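Local coordinates for cytoplasmic Protein STM1381 (Salmonella enterica subsp. enterica serovar Typhimurium, PDB 3SOZ) that is of unknown function but belongs to a family of putative glutamine amidotransferases and probably has a class I glutaminase-like fold, at residues D99-I104 and T135-V140; L141-L146 and V213-S218; S12-M17 and T27-E32; T124-K129 and D149-L154; I6-E11 and V49-A54. All coordinates share one frame; numbering follows the deposited sequence.

In the fold
Contacts 2, 4 and 5 all reach the large mixed sheet of the chain: contact 5 pairs parallel strands on one side of the molecule's centre, and contacts 2 and 4 lie on the other, their centres about 13 Å apart. These two touch, T124 OG1 meeting L146 O at 2.6 Å in a probable hydrogen bond. Contact 1 packs helices beside that sheet; its segment 135-140 runs straight into contact 2, about 14 Å away between centres. Contact 3 is the base of a projecting hairpin, continuous in sequence with contact 5, whose centre is about 20 Å away. The side chain of W13 is about 4 Å from a bound glycerol, probably from the crystallisation liquor.

Contact 1 (D99-I104 and T135-V140); sequences DALQLI and TVLAEV
L101 and I104, in the first turns of helix 100-109, pack against L137 of the short, weakly bonded helix about 137-140 in an apolar contact beside the central sheet; L114 of strand 113-117 touches both I104 and L137. The two leucines meet branch point to branch point and nearly at right angles, L101 CG lying 4.1 Å from L137 CG. Methyl CD2 of L137 continues to I104, whose CG1 is anti to the carbonyl carbon (chi1 -72°) while CG2 faces the leucine at 4.2 Å from L137 CD2. Branched aliphatic residues suit this place because they fill the groove between helices without asking for polar partners. At the other end, L101 CD2 rests against T135, 3.9 Å from T135 CG2.

V136 points across toward the start of the longer helix. Its CG1 approaches Q102 OE1 at 3.6 Å, a van der Waals contact made possible by the bend of the Q102 chain at chi2 (-44°), which brings the amide end back. Methyl CG2 of V136 lies near the carboxylate of D99.

D99 CG is anti to the backbone N (chi1 176°), and OD1 accepts from L101 N at 2.6 Å and from Q102 N at 2.9 Å, the second donor standing well above the carboxylate plane. A negative side chain here would probably also suit the positive end of the helix dipole. Helix 100-109 lies on the crossover between parallel strands 73-77 and 113-117, consistent with a beta-alpha-beta unit of the class I glutaminase-like fold, with segment 135-140 packed against it.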
# COMPACT_ATOMS: atom_id res chain seq x y z
N ASP A 99 -3.65 7.07 23.49
CA ASP A 99 -3.66 5.95 22.53
C ASP A 99 -4.75 4.94 22.88
O ASP A 99 -4.58 4.17 23.80
CB ASP A 99 -2.28 5.28 22.53
CG ASP A 99 -2.21 4.03 21.64
OD1 ASP A 99 -3.27 3.44 21.32
OD2 ASP A 99 -1.07 3.63 21.27
N ALA A 100 -5.85 4.96 22.13
CA ALA A 100 -7.02 4.05 22.29
C ALA A 100 -6.70 2.56 22.28
O ALA A 100 -7.47 1.74 22.79
CB ALA A 100 -8.05 4.32 21.22
N LEU A 101 -5.57 2.22 21.67
CA LEU A 101 -5.15 0.84 21.51
C LEU A 101 -4.32 0.43 22.72
O LEU A 101 -4.28 -0.77 23.07
CB LEU A 101 -4.35 0.69 20.21
CG LEU A 101 -4.95 0.14 18.89
CD1 LEU A 101 -6.48 0.12 18.78
CD2 LEU A 101 -4.34 0.83 17.67
N GLN A 102 -3.64 1.40 23.35
CA GLN A 102 -3.03 1.17 24.65
C GLN A 102 -4.18 0.87 25.58
O GLN A 102 -4.12 -0.10 26.33
CB GLN A 102 -2.25 2.39 25.17
CG GLN A 102 -0.73 2.26 25.17
CD GLN A 102 -0.24 0.93 25.68
OE1 GLN A 102 0.88 0.53 25.37
NE2 GLN A 102 -1.06 0.23 26.43
N LEU A 103 -5.24 1.67 25.51
CA LEU A 103 -6.41 1.43 26.33
C LEU A 103 -6.94 0.01 26.25
O LEU A 103 -7.24 -0.58 27.27
CB LEU A 103 -7.54 2.43 26.05
CG LEU A 103 -7.40 3.70 26.89
CD1 LEU A 103 -7.97 4.98 26.20
CD2 LEU A 103 -7.98 3.46 28.30
N ILE A 104 -7.06 -0.52 25.04
CA ILE A 104 -7.59 -1.87 24.87
C ILE A 104 -6.57 -2.89 25.39
O ILE A 104 -6.92 -3.87 26.06
CB ILE A 104 -8.06 -2.13 23.43
CG1 ILE A 104 -9.36 -1.34 23.18
CG2 ILE A 104 -8.34 -3.61 23.18
CD1 ILE A 104 -9.53 -0.85 21.78
N THR A 135 1.64 -1.58 15.66
CA THR A 135 0.64 -1.10 16.58
C THR A 135 0.90 -1.82 17.88
O THR A 135 1.42 -2.93 17.90
CB THR A 135 -0.77 -1.39 16.00
OG1 THR A 135 -1.31 -0.18 15.52
CG2 THR A 135 -1.71 -1.94 16.99
N VAL A 136 0.55 -1.17 18.97
CA VAL A 136 0.57 -1.84 20.26
C VAL A 136 -0.20 -3.18 20.27
O VAL A 136 0.35 -4.17 20.72
CB VAL A 136 0.15 -0.91 21.40
CG1 VAL A 136 -0.06 -1.72 22.67
CG2 VAL A 136 1.25 0.16 21.59
N LEU A 137 -1.41 -3.25 19.71
CA LEU A 137 -2.17 -4.52 19.67
C LEU A 137 -1.41 -5.70 19.10
O LEU A 137 -1.80 -6.83 19.35
CB LEU A 137 -3.48 -4.42 18.90
CG LEU A 137 -4.78 -3.95 19.57
CD1 LEU A 137 -6.01 -4.65 18.95
CD2 LEU A 137 -4.77 -4.20 21.08
N ALA A 138 -0.36 -5.47 18.32
CA ALA A 138 0.35 -6.60 17.71
C ALA A 138 0.74 -7.56 18.83
O ALA A 138 0.45 -8.76 18.79
CB ALA A 138 1.59 -6.12 16.96
N GLU A 139 1.35 -6.97 19.85
CA GLU A 139 1.72 -7.61 21.11
C GLU A 139 0.56 -8.38 21.79
O GLU A 139 0.75 -9.47 22.26
CB GLU A 139 2.22 -6.49 22.02
CG GLU A 139 3.47 -6.71 22.85
CD GLU A 139 3.42 -5.82 24.11
OE1 GLU A 139 2.52 -6.06 24.96
OE2 GLU A 139 4.25 -4.89 24.25
N VAL A 140 -0.64 -7.81 21.84
CA VAL A 140 -1.81 -8.46 22.42
C VAL A 140 -2.31 -9.73 21.70
O VAL A 140 -2.74 -10.69 22.35
CB VAL A 140 -2.97 -7.48 22.49
CG1 VAL A 140 -4.16 -8.08 23.21
CG2 VAL A 140 -2.56 -6.21 23.14

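Contact 2 (L141-L146 and V213-S218); sequences LPVDML and VCCFAS
P142 and C215 meet at the centre of a buried, apolar contact, in which the sulphur does most of the bridging. C215 SG is anti to the carbonyl carbon (chi1 -69°), a position from which it reaches three consecutive residues: it lies 3.6 Å from P142 CD and 3.7 Å from V143 CG2, and L141 CB lies 4.2 Å from it. A cysteine suits the place, being small and polarisable, so that one atom can sit against a ring and a methyl together.

The purely hydrocarbon part belongs to V213, two residues earlier and on the same side of its strand. Its CG1 touches P142 CD at 3.7 Å, where the two side chains pass at a slant, and L141 CD2 at 4.0 Å, where they stand nearly at right angles. L141 and V213 also both rest on L114 of strand 113-117, and P142 leans on V204 of strand 200-208.

Strand 211-216 is where the parallel part of the sheet gives way to the antiparallel part, since it runs parallel to 113-117 and antiparallel to 200-208. The short strand 143-144 pairs instead with strand 175-187, and the contact therefore joins strand 211-216 to the loop leading into strand 143-144 and to its first residue.

Backbone polar atoms bond to other parts of the chain: the backbone of P142 bonds to K188 and that of D144 to I186, while L141 O accepts from K188 NZ.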
# COMPACT_ATOMS: atom_id res chain seq x y z
N LEU A 141 -2.27 -9.76 20.37
CA LEU A 141 -2.88 -10.84 19.57
C LEU A 141 -2.08 -12.13 19.54
O LEU A 141 -0.84 -12.11 19.57
CB LEU A 141 -3.14 -10.38 18.12
CG LEU A 141 -3.85 -9.01 17.99
CD1 LEU A 141 -3.94 -8.54 16.52
CD2 LEU A 141 -5.24 -9.00 18.71
N PRO A 142 -2.80 -13.27 19.47
CA PRO A 142 -2.21 -14.58 19.46
C PRO A 142 -1.67 -15.00 18.09
O PRO A 142 -1.17 -16.13 17.94
CB PRO A 142 -3.36 -15.47 19.91
CG PRO A 142 -4.61 -14.74 19.47
CD PRO A 142 -4.28 -13.32 19.48
N VAL A 143 -1.76 -14.08 17.12
CA VAL A 143 -1.18 -14.26 15.75
C VAL A 143 -0.10 -13.22 15.35
O VAL A 143 -0.11 -12.06 15.83
CB VAL A 143 -2.25 -14.30 14.69
CG1 VAL A 143 -3.06 -15.58 14.83
CG2 VAL A 143 -3.17 -13.09 14.84
N ASP A 144 0.86 -13.67 14.54
CA ASP A 144 1.73 -12.75 13.83
C ASP A 144 1.10 -12.38 12.51
O ASP A 144 0.47 -13.22 11.87
CB ASP A 144 3.14 -13.32 13.60
CG ASP A 144 4.05 -13.22 14.84
OD1 ASP A 144 4.00 -12.19 15.58
OD2 ASP A 144 4.82 -14.18 15.08
N MSE A 145 1.28 -11.13 12.10
CA MSE A 145 0.72 -10.57 10.87
C MSE A 145 1.77 -10.36 9.80
O MSE A 145 2.95 -10.21 10.08
CB MSE A 145 0.01 -9.25 11.17
CG MSE A 145 -1.40 -9.44 11.68
SE MSE A 145 -2.00 -7.89 12.67
CE MSE A 145 -0.99 -8.02 14.32
N LEU A 146 1.31 -10.35 8.56
CA LEU A 146 2.18 -10.12 7.41
C LEU A 146 2.48 -8.62 7.20
O LEU A 146 1.70 -7.75 7.58
CB LEU A 146 1.49 -10.68 6.17
CG LEU A 146 1.84 -12.10 5.68
CD1 LEU A 146 2.47 -13.02 6.74
CD2 LEU A 146 0.65 -12.77 5.02
N VAL A 213 -7.55 -13.70 24.49
CA VAL A 213 -7.67 -13.12 23.14
C VAL A 213 -8.09 -14.14 22.11
O VAL A 213 -7.66 -15.29 22.13
CB VAL A 213 -6.33 -12.52 22.58
CG1 VAL A 213 -6.62 -11.41 21.56
CG2 VAL A 213 -5.48 -11.96 23.66
N CYS A 214 -8.90 -13.68 21.16
CA CYS A 214 -9.29 -14.54 20.06
C CYS A 214 -9.27 -13.79 18.70
O CYS A 214 -9.73 -12.65 18.59
CB CYS A 214 -10.65 -15.14 20.36
SG CYS A 214 -11.31 -16.21 19.11
N CYS A 215 -8.69 -14.46 17.71
CA CYS A 215 -8.67 -14.01 16.33
C CYS A 215 -9.42 -14.98 15.46
O CYS A 215 -9.17 -16.19 15.49
CB CYS A 215 -7.25 -13.97 15.84
SG CYS A 215 -6.36 -12.68 16.64
N PHE A 216 -10.35 -14.45 14.69
CA PHE A 216 -11.05 -15.22 13.70
C PHE A 216 -10.66 -14.62 12.35
O PHE A 216 -10.82 -13.42 12.14
CB PHE A 216 -12.57 -15.15 13.96
CG PHE A 216 -13.37 -15.88 12.95
CD1 PHE A 216 -13.48 -17.26 12.99
CD2 PHE A 216 -13.96 -15.19 11.89
CE1 PHE A 216 -14.19 -17.94 12.00
CE2 PHE A 216 -14.67 -15.86 10.91
CZ PHE A 216 -14.79 -17.23 10.96
N ALA A 217 -10.12 -15.45 11.46
CA ALA A 217 -9.39 -14.95 10.27
C ALA A 217 -10.26 -14.55 9.09
O ALA A 217 -9.72 -14.17 8.05
CB ALA A 217 -8.35 -15.94 9.81
N SER A 218 -11.57 -14.63 9.25
CA SER A 218 -12.48 -14.37 8.16
C SER A 218 -13.47 -13.35 8.66
O SER A 218 -13.26 -12.74 9.69
CB SER A 218 -13.19 -15.64 7.70
OG SER A 218 -13.88 -15.44 6.47

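Contact 3 (S12-M17 and T27-E32); sequences SWHIHM and TSSKYE
I15 and K30 form a hydrogen-bonded antiparallel pair: I15 N donates to K30 O at 2.6 Å in an almost straight bond, and K30 N returns one to I15 O. M17 and S28 repeat the pattern two residues on, and E32 N adds a bond to W13 O at 2.8 Å. On the face carrying I15, the aliphatic part of K30 lies alongside the isoleucine, K30 CD being 3.9 Å from I15 CB. The long lysine chain can thus cover an apolar neighbour, as does E32 CG, 3.9 Å from I15 CG1.

The non-hydrogen-bonded pairs bring aromatic and polar side chains together on the other face. H14, with CG anti to the backbone N (chi1 168°), turns an edge of its ring to the face of Y31, a T-shaped pair with planes at 69° and H14 CD2 3.8 Å from Y31 CZ. In the next such pair, H16 ND1 and S29 OG share a hydrogen bond of 2.9 Å, the hydroxyl at the imidazole edge.

Together these rungs make a beta hairpin of strands 14-21 and 24-31, a two-stranded ribbon standing away from the main sheet. Farther out, S28 OG bonds to H19 NE2. S20 and S25 of the second subunit pack on the H14 and H16 face, and F23 of that subunit reaches S28. At the base, W13 touches D78 and L121.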
# COMPACT_ATOMS: atom_id res chain seq x y z
N SER A 12 -21.15 -0.20 9.45
CA SER A 12 -21.53 -0.29 8.02
C SER A 12 -20.48 0.32 7.10
O SER A 12 -19.80 1.22 7.49
CB SER A 12 -22.81 0.49 7.81
OG SER A 12 -23.85 -0.16 8.50
N TRP A 13 -20.39 -0.16 5.85
CA TRP A 13 -19.56 0.52 4.82
C TRP A 13 -20.40 1.64 4.29
O TRP A 13 -21.62 1.43 4.11
CB TRP A 13 -19.16 -0.42 3.67
CG TRP A 13 -18.10 -1.43 4.03
CD1 TRP A 13 -18.32 -2.70 4.43
CD2 TRP A 13 -16.66 -1.25 4.02
NE1 TRP A 13 -17.12 -3.32 4.69
CE2 TRP A 13 -16.09 -2.45 4.44
CE3 TRP A 13 -15.82 -0.18 3.71
CZ2 TRP A 13 -14.71 -2.64 4.57
CZ3 TRP A 13 -14.43 -0.35 3.85
CH2 TRP A 13 -13.90 -1.59 4.26
N HIS A 14 -19.80 2.81 4.05
CA HIS A 14 -20.52 3.83 3.26
C HIS A 14 -20.06 3.67 1.82
O HIS A 14 -18.89 3.49 1.58
CB HIS A 14 -20.30 5.27 3.79
CG HIS A 14 -20.79 6.32 2.85
ND1 HIS A 14 -19.95 6.96 1.94
CD2 HIS A 14 -22.04 6.77 2.58
CE1 HIS A 14 -20.67 7.77 1.19
NE2 HIS A 14 -21.95 7.65 1.54
N ILE A 15 -20.95 3.71 0.86
CA ILE A 15 -20.51 3.53 -0.52
C ILE A 15 -20.69 4.80 -1.32
O ILE A 15 -21.81 5.32 -1.41
CB ILE A 15 -21.31 2.38 -1.23
CG1 ILE A 15 -21.22 1.04 -0.44
CG2 ILE A 15 -20.88 2.18 -2.66
CD1 ILE A 15 -19.92 0.36 -0.54
N HIS A 16 -19.62 5.31 -1.92
CA HIS A 16 -19.79 6.47 -2.80
C HIS A 16 -19.50 6.11 -4.24
O HIS A 16 -18.40 5.66 -4.54
CB HIS A 16 -18.90 7.66 -2.38
CG HIS A 16 -19.12 8.87 -3.22
ND1 HIS A 16 -20.28 9.63 -3.15
CD2 HIS A 16 -18.37 9.42 -4.20
CE1 HIS A 16 -20.24 10.58 -4.07
NE2 HIS A 16 -19.09 10.49 -4.71
N MSE A 17 -20.46 6.31 -5.13
CA MSE A 17 -20.33 5.81 -6.52
C MSE A 17 -20.21 6.93 -7.52
O MSE A 17 -21.12 7.76 -7.63
CB MSE A 17 -21.54 4.95 -6.92
CG MSE A 17 -21.29 3.49 -6.93
SE MSE A 17 -22.84 2.31 -7.03
CE MSE A 17 -23.17 2.66 -8.82
N THR A 27 -23.19 11.07 -9.32
CA THR A 27 -22.86 10.19 -8.24
C THR A 27 -24.10 9.55 -7.58
O THR A 27 -25.24 10.05 -7.71
CB THR A 27 -21.99 10.88 -7.19
OG1 THR A 27 -22.80 11.78 -6.40
CG2 THR A 27 -20.77 11.57 -7.82
N SER A 28 -23.90 8.41 -6.91
CA SER A 28 -24.96 7.87 -6.03
C SER A 28 -24.27 7.37 -4.78
O SER A 28 -23.10 7.13 -4.81
CB SER A 28 -25.74 6.78 -6.75
OG SER A 28 -24.86 5.75 -7.17
N SER A 29 -24.94 7.27 -3.66
CA SER A 29 -24.25 6.87 -2.43
C SER A 29 -25.17 6.05 -1.58
O SER A 29 -26.39 6.23 -1.59
CB SER A 29 -23.78 8.08 -1.61
OG SER A 29 -22.94 8.91 -2.34
N LYS A 30 -24.59 5.16 -0.80
CA LYS A 30 -25.41 4.33 0.06
C LYS A 30 -24.60 3.71 1.16
O LYS A 30 -23.45 4.05 1.39
CB LYS A 30 -26.16 3.26 -0.74
CG LYS A 30 -25.31 2.67 -1.85
CD LYS A 30 -24.96 1.22 -1.64
CE LYS A 30 -26.16 0.35 -2.04
NZ LYS A 30 -26.26 -0.84 -1.15
N TYR A 31 -25.24 2.80 1.85
CA TYR A 31 -24.65 2.12 2.97
C TYR A 31 -24.74 0.67 2.70
O TYR A 31 -25.66 0.20 2.03
CB TYR A 31 -25.42 2.48 4.21
CG TYR A 31 -24.92 3.76 4.80
CD1 TYR A 31 -23.72 3.76 5.52
CD2 TYR A 31 -25.58 4.98 4.60
CE1 TYR A 31 -23.22 4.92 6.06
CE2 TYR A 31 -25.09 6.13 5.13
CZ TYR A 31 -23.90 6.09 5.87
OH TYR A 31 -23.36 7.24 6.44
N GLU A 32 -23.78 -0.07 3.20
CA GLU A 32 -23.92 -1.47 3.02
C GLU A 32 -24.62 -2.02 4.20
O GLU A 32 -25.85 -2.01 4.24
CB GLU A 32 -22.63 -2.14 2.65
CG GLU A 32 -22.55 -2.25 1.13
CD GLU A 32 -21.22 -2.79 0.64
OE1 GLU A 32 -20.30 -3.07 1.47
OE2 GLU A 32 -21.10 -2.90 -0.60

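Contact 4 (T124-K129 and D149-L154); sequences TGIEAK and DDRVEL
D150 turns its carboxylate onto the backbone of T124 and G125, while D149 beside it grips E127. D150 OD2 accepts from T124 N at 2.7 Å and from G125 N at 3.2 Å, and both donors come from the same face of the carboxylate, well out of its plane. A further, weak bond from N183 ND2 reaches this oxygen. Aspartate suits the spot, being short enough to meet two successive N-H groups of a turning chain. G125, with a positive phi of 75°, has a backbone shape that favours glycine.

D149 has CG anti to the backbone N (chi1 -172°), and its OD2 is held from opposite faces: E127 N approaches one at 2.9 Å, R151 NH1 the other at 2.6 Å. The latter is a salt bridge, and R151 NE makes a second with E153 OE2 at 3.1 Å, meeting that oxygen on its anti side.

The bends of R151 at chi2 and chi3 carry its guanidinium across I126, and the two side chains pass at a slant. I126 CD1 lies over one face of the guanidinium, offset toward the rim and 3.7 Å from R151 NE, so a flat cation rests on a hydrocarbon while its N-H groups reach the two acids at a tilt to its plane.

The outer ends continue into a neighbouring chain: R151 NH2 bonds N82 of the third subunit and E127 OE1 forms a salt bridge with K129 of that subunit. A loop is thus fastened to the start of strand 151-154 by two successive aspartates and by a D149-R151-E153 salt-bridge network whose outer end meets the third subunit.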
# COMPACT_ATOMS: atom_id res chain seq x y z
N THR A 124 -3.65 -7.10 8.91
CA THR A 124 -2.95 -6.23 7.99
C THR A 124 -3.94 -5.60 7.00
O THR A 124 -3.84 -4.42 6.72
CB THR A 124 -1.70 -6.92 7.35
OG1 THR A 124 -0.76 -7.27 8.39
CG2 THR A 124 -0.99 -6.01 6.32
N GLY A 125 -4.91 -6.36 6.53
CA GLY A 125 -6.00 -5.83 5.70
C GLY A 125 -5.65 -5.51 4.27
O GLY A 125 -4.51 -5.60 3.85
N ILE A 126 -6.65 -5.12 3.50
CA ILE A 126 -6.48 -4.82 2.07
C ILE A 126 -5.55 -3.66 1.81
O ILE A 126 -5.57 -2.69 2.53
CB ILE A 126 -7.81 -4.55 1.38
CG1 ILE A 126 -7.55 -4.25 -0.12
CG2 ILE A 126 -8.57 -3.47 2.10
CD1 ILE A 126 -8.75 -4.57 -1.05
N GLU A 127 -4.73 -3.79 0.78
CA GLU A 127 -3.56 -2.93 0.57
C GLU A 127 -2.83 -2.61 1.88
O GLU A 127 -2.23 -1.55 2.02
CB GLU A 127 -3.95 -1.64 -0.15
CG GLU A 127 -4.96 -1.77 -1.29
CD GLU A 127 -5.30 -0.39 -1.94
OE1 GLU A 127 -4.34 0.32 -2.34
OE2 GLU A 127 -6.52 -0.04 -2.04
N ALA A 128 -2.89 -3.53 2.84
CA ALA A 128 -2.18 -3.38 4.13
C ALA A 128 -2.66 -2.17 4.98
O ALA A 128 -1.94 -1.65 5.81
CB ALA A 128 -0.66 -3.40 3.93
N LYS A 129 -3.90 -1.74 4.78
CA LYS A 129 -4.39 -0.53 5.41
C LYS A 129 -4.77 -0.71 6.87
O LYS A 129 -4.75 0.26 7.62
CB LYS A 129 -5.59 0.03 4.67
CG LYS A 129 -5.25 0.62 3.34
CD LYS A 129 -6.50 0.70 2.45
CE LYS A 129 -6.30 1.55 1.20
NZ LYS A 129 -6.77 2.89 1.51
N ASP A 149 -0.20 -7.02 2.02
CA ASP A 149 -1.60 -7.34 1.90
C ASP A 149 -1.95 -8.78 2.30
O ASP A 149 -1.61 -9.72 1.66
CB ASP A 149 -2.10 -7.02 0.48
CG ASP A 149 -3.60 -7.16 0.35
OD1 ASP A 149 -4.20 -8.05 0.97
OD2 ASP A 149 -4.20 -6.39 -0.41
N ASP A 150 -2.63 -8.88 3.42
CA ASP A 150 -3.22 -10.04 4.06
C ASP A 150 -4.21 -10.91 3.33
O ASP A 150 -4.49 -12.01 3.81
CB ASP A 150 -4.12 -9.47 5.16
CG ASP A 150 -3.62 -9.78 6.49
OD1 ASP A 150 -2.59 -10.48 6.60
OD2 ASP A 150 -4.26 -9.31 7.44
N ARG A 151 -4.88 -10.43 2.29
CA ARG A 151 -6.12 -11.17 1.94
C ARG A 151 -5.72 -12.45 1.26
O ARG A 151 -4.69 -12.49 0.60
CB ARG A 151 -7.13 -10.42 1.06
CG ARG A 151 -7.49 -8.95 1.42
CD ARG A 151 -6.82 -8.08 0.37
NE ARG A 151 -7.54 -8.08 -0.89
CZ ARG A 151 -7.01 -7.77 -2.07
NH1 ARG A 151 -5.73 -7.44 -2.19
NH2 ARG A 151 -7.79 -7.79 -3.14
N VAL A 152 -6.50 -13.51 1.48
CA VAL A 152 -6.46 -14.68 0.63
C VAL A 152 -7.88 -14.77 0.11
O VAL A 152 -8.82 -15.01 0.89
CB VAL A 152 -6.04 -15.94 1.41
CG1 VAL A 152 -5.76 -17.10 0.46
CG2 VAL A 152 -4.82 -15.66 2.22
N GLU A 153 -8.06 -14.52 -1.19
CA GLU A 153 -9.40 -14.49 -1.77
C GLU A 153 -9.66 -15.88 -2.26
O GLU A 153 -8.78 -16.48 -2.88
CB GLU A 153 -9.54 -13.51 -2.92
CG GLU A 153 -9.10 -12.13 -2.60
CD GLU A 153 -10.12 -11.30 -1.81
OE1 GLU A 153 -11.17 -11.83 -1.37
OE2 GLU A 153 -9.85 -10.07 -1.64
N LEU A 154 -10.87 -16.35 -1.97
CA LEU A 154 -11.31 -17.70 -2.26
C LEU A 154 -12.63 -17.57 -2.98
O LEU A 154 -13.71 -17.83 -2.41
CB LEU A 154 -11.55 -18.48 -0.97
CG LEU A 154 -10.31 -18.64 -0.08
CD1 LEU A 154 -10.68 -19.23 1.27
CD2 LEU A 154 -9.16 -19.40 -0.80

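Contact 5 (I6-E11 and V49-A54); sequences ILFIGE and VDYMPA
F8 and Y51 cross obliquely on one face of a parallel strand pair: Y51 CD1 comes up to the edge of the F8 ring, 3.8 Å from F8 CD1, and F8 O lies at the edge of the tyrosine ring, 3.2 Å from Y51 CD1. Both residues have CG anti to the backbone N (chi1 -178° in Y51). Farther back, I6 CG1 and V49 CG2 are 3.7 Å apart; such beta-branched residues fit an extended backbone well. On the other face selenomethionine M52, its chain bent at chi3, brings CE, whose place is less sure, to 3.8 Å from L7 CD2.

The strands run 25° from parallel. F8 bonds through both its N and its O, the N donating to D50 O at 2.7 Å and the O accepting from M52 N at 2.7 Å. D50 N bonds I6 O at 3.1 Å, and A54 N reaches G10 O at 3.2 Å. The G10 N to M52 O bond is weak.

This is one parallel pair of the sheet, consistent with the alpha/beta fold of class I glutaminase relatives. Its chemistry implies that backbone bonds set the register, most firmly around F8, while apolar groups pack outward, F8, V49 and Y51 under helix 36-42 and I9 and M52 against V57 of helix 56-59.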
# COMPACT_ATOMS: atom_id res chain seq x y z
N ILE A 6 -20.79 -7.03 26.58
CA ILE A 6 -19.64 -6.77 25.71
C ILE A 6 -19.74 -5.45 24.97
O ILE A 6 -20.85 -4.92 24.70
CB ILE A 6 -19.45 -7.84 24.65
CG1 ILE A 6 -20.67 -7.86 23.72
CG2 ILE A 6 -19.20 -9.20 25.30
CD1 ILE A 6 -20.33 -8.06 22.30
N LEU A 7 -18.56 -4.93 24.65
CA LEU A 7 -18.43 -3.79 23.73
C LEU A 7 -18.25 -4.27 22.28
O LEU A 7 -17.23 -4.92 21.95
CB LEU A 7 -17.24 -2.91 24.13
CG LEU A 7 -17.21 -1.58 23.39
CD1 LEU A 7 -18.41 -0.72 23.70
CD2 LEU A 7 -15.90 -0.84 23.67
N PHE A 8 -19.22 -3.96 21.43
CA PHE A 8 -19.04 -4.31 20.02
C PHE A 8 -18.73 -3.19 19.03
O PHE A 8 -19.61 -2.43 18.62
CB PHE A 8 -20.21 -5.10 19.49
CG PHE A 8 -19.91 -5.77 18.21
CD1 PHE A 8 -19.99 -5.08 17.02
CD2 PHE A 8 -19.58 -7.11 18.18
CE1 PHE A 8 -19.74 -5.69 15.85
CE2 PHE A 8 -19.33 -7.74 17.00
CZ PHE A 8 -19.40 -7.03 15.85
N ILE A 9 -17.47 -3.17 18.63
CA ILE A 9 -16.97 -2.14 17.75
C ILE A 9 -16.96 -2.58 16.27
O ILE A 9 -16.13 -3.42 15.85
CB ILE A 9 -15.54 -1.71 18.20
CG1 ILE A 9 -15.52 -1.40 19.71
CG2 ILE A 9 -15.02 -0.57 17.38
CD1 ILE A 9 -14.16 -0.99 20.20
N GLY A 10 -17.87 -1.99 15.48
CA GLY A 10 -17.77 -2.00 14.01
C GLY A 10 -18.59 -0.93 13.30
O GLY A 10 -19.10 -0.02 13.92
N GLU A 11 -18.73 -1.05 11.98
CA GLU A 11 -19.52 -0.07 11.21
C GLU A 11 -20.03 -0.72 9.95
O GLU A 11 -19.43 -1.67 9.47
CB GLU A 11 -18.65 1.10 10.76
CG GLU A 11 -18.82 2.40 11.50
CD GLU A 11 -20.05 3.19 11.08
OE1 GLU A 11 -20.88 2.62 10.33
OE2 GLU A 11 -20.20 4.37 11.52
N VAL A 49 -25.14 -6.30 24.60
CA VAL A 49 -24.25 -5.68 23.63
C VAL A 49 -24.46 -4.18 23.47
O VAL A 49 -25.50 -3.74 22.98
CB VAL A 49 -24.34 -6.34 22.21
CG1 VAL A 49 -23.40 -5.66 21.23
CG2 VAL A 49 -24.03 -7.83 22.29
N ASP A 50 -23.44 -3.43 23.89
CA ASP A 50 -23.24 -2.05 23.44
C ASP A 50 -22.59 -2.08 22.02
O ASP A 50 -21.50 -2.66 21.84
CB ASP A 50 -22.35 -1.30 24.44
CG ASP A 50 -23.06 -1.01 25.78
OD1 ASP A 50 -24.32 -1.10 25.84
OD2 ASP A 50 -22.35 -0.67 26.77
N TYR A 51 -23.28 -1.52 21.03
CA TYR A 51 -22.75 -1.39 19.68
C TYR A 51 -22.06 -0.06 19.59
O TYR A 51 -22.66 0.97 19.81
CB TYR A 51 -23.85 -1.44 18.60
CG TYR A 51 -23.34 -1.37 17.15
CD1 TYR A 51 -22.13 -1.94 16.79
CD2 TYR A 51 -24.10 -0.76 16.14
CE1 TYR A 51 -21.65 -1.89 15.49
CE2 TYR A 51 -23.63 -0.70 14.80
CZ TYR A 51 -22.39 -1.28 14.50
OH TYR A 51 -21.87 -1.29 13.23
N MSE A 52 -20.78 -0.07 19.28
CA MSE A 52 -20.10 1.20 19.09
C MSE A 52 -19.63 1.35 17.64
O MSE A 52 -18.60 0.80 17.25
CB MSE A 52 -18.98 1.37 20.10
CG MSE A 52 -18.18 2.57 19.83
SE MSE A 52 -16.90 3.05 21.19
CE MSE A 52 -15.57 1.74 20.86
N PRO A 53 -20.40 2.12 16.83
CA PRO A 53 -19.94 2.39 15.47
C PRO A 53 -18.59 3.10 15.48
O PRO A 53 -18.25 3.78 16.46
CB PRO A 53 -21.05 3.28 14.87
CG PRO A 53 -21.86 3.74 15.98
CD PRO A 53 -21.64 2.83 17.16
N ALA A 54 -17.79 2.90 14.43
CA ALA A 54 -16.65 3.79 14.20
C ALA A 54 -17.37 5.10 13.99
O ALA A 54 -18.54 5.09 13.58
CB ALA A 54 -15.89 3.36 12.96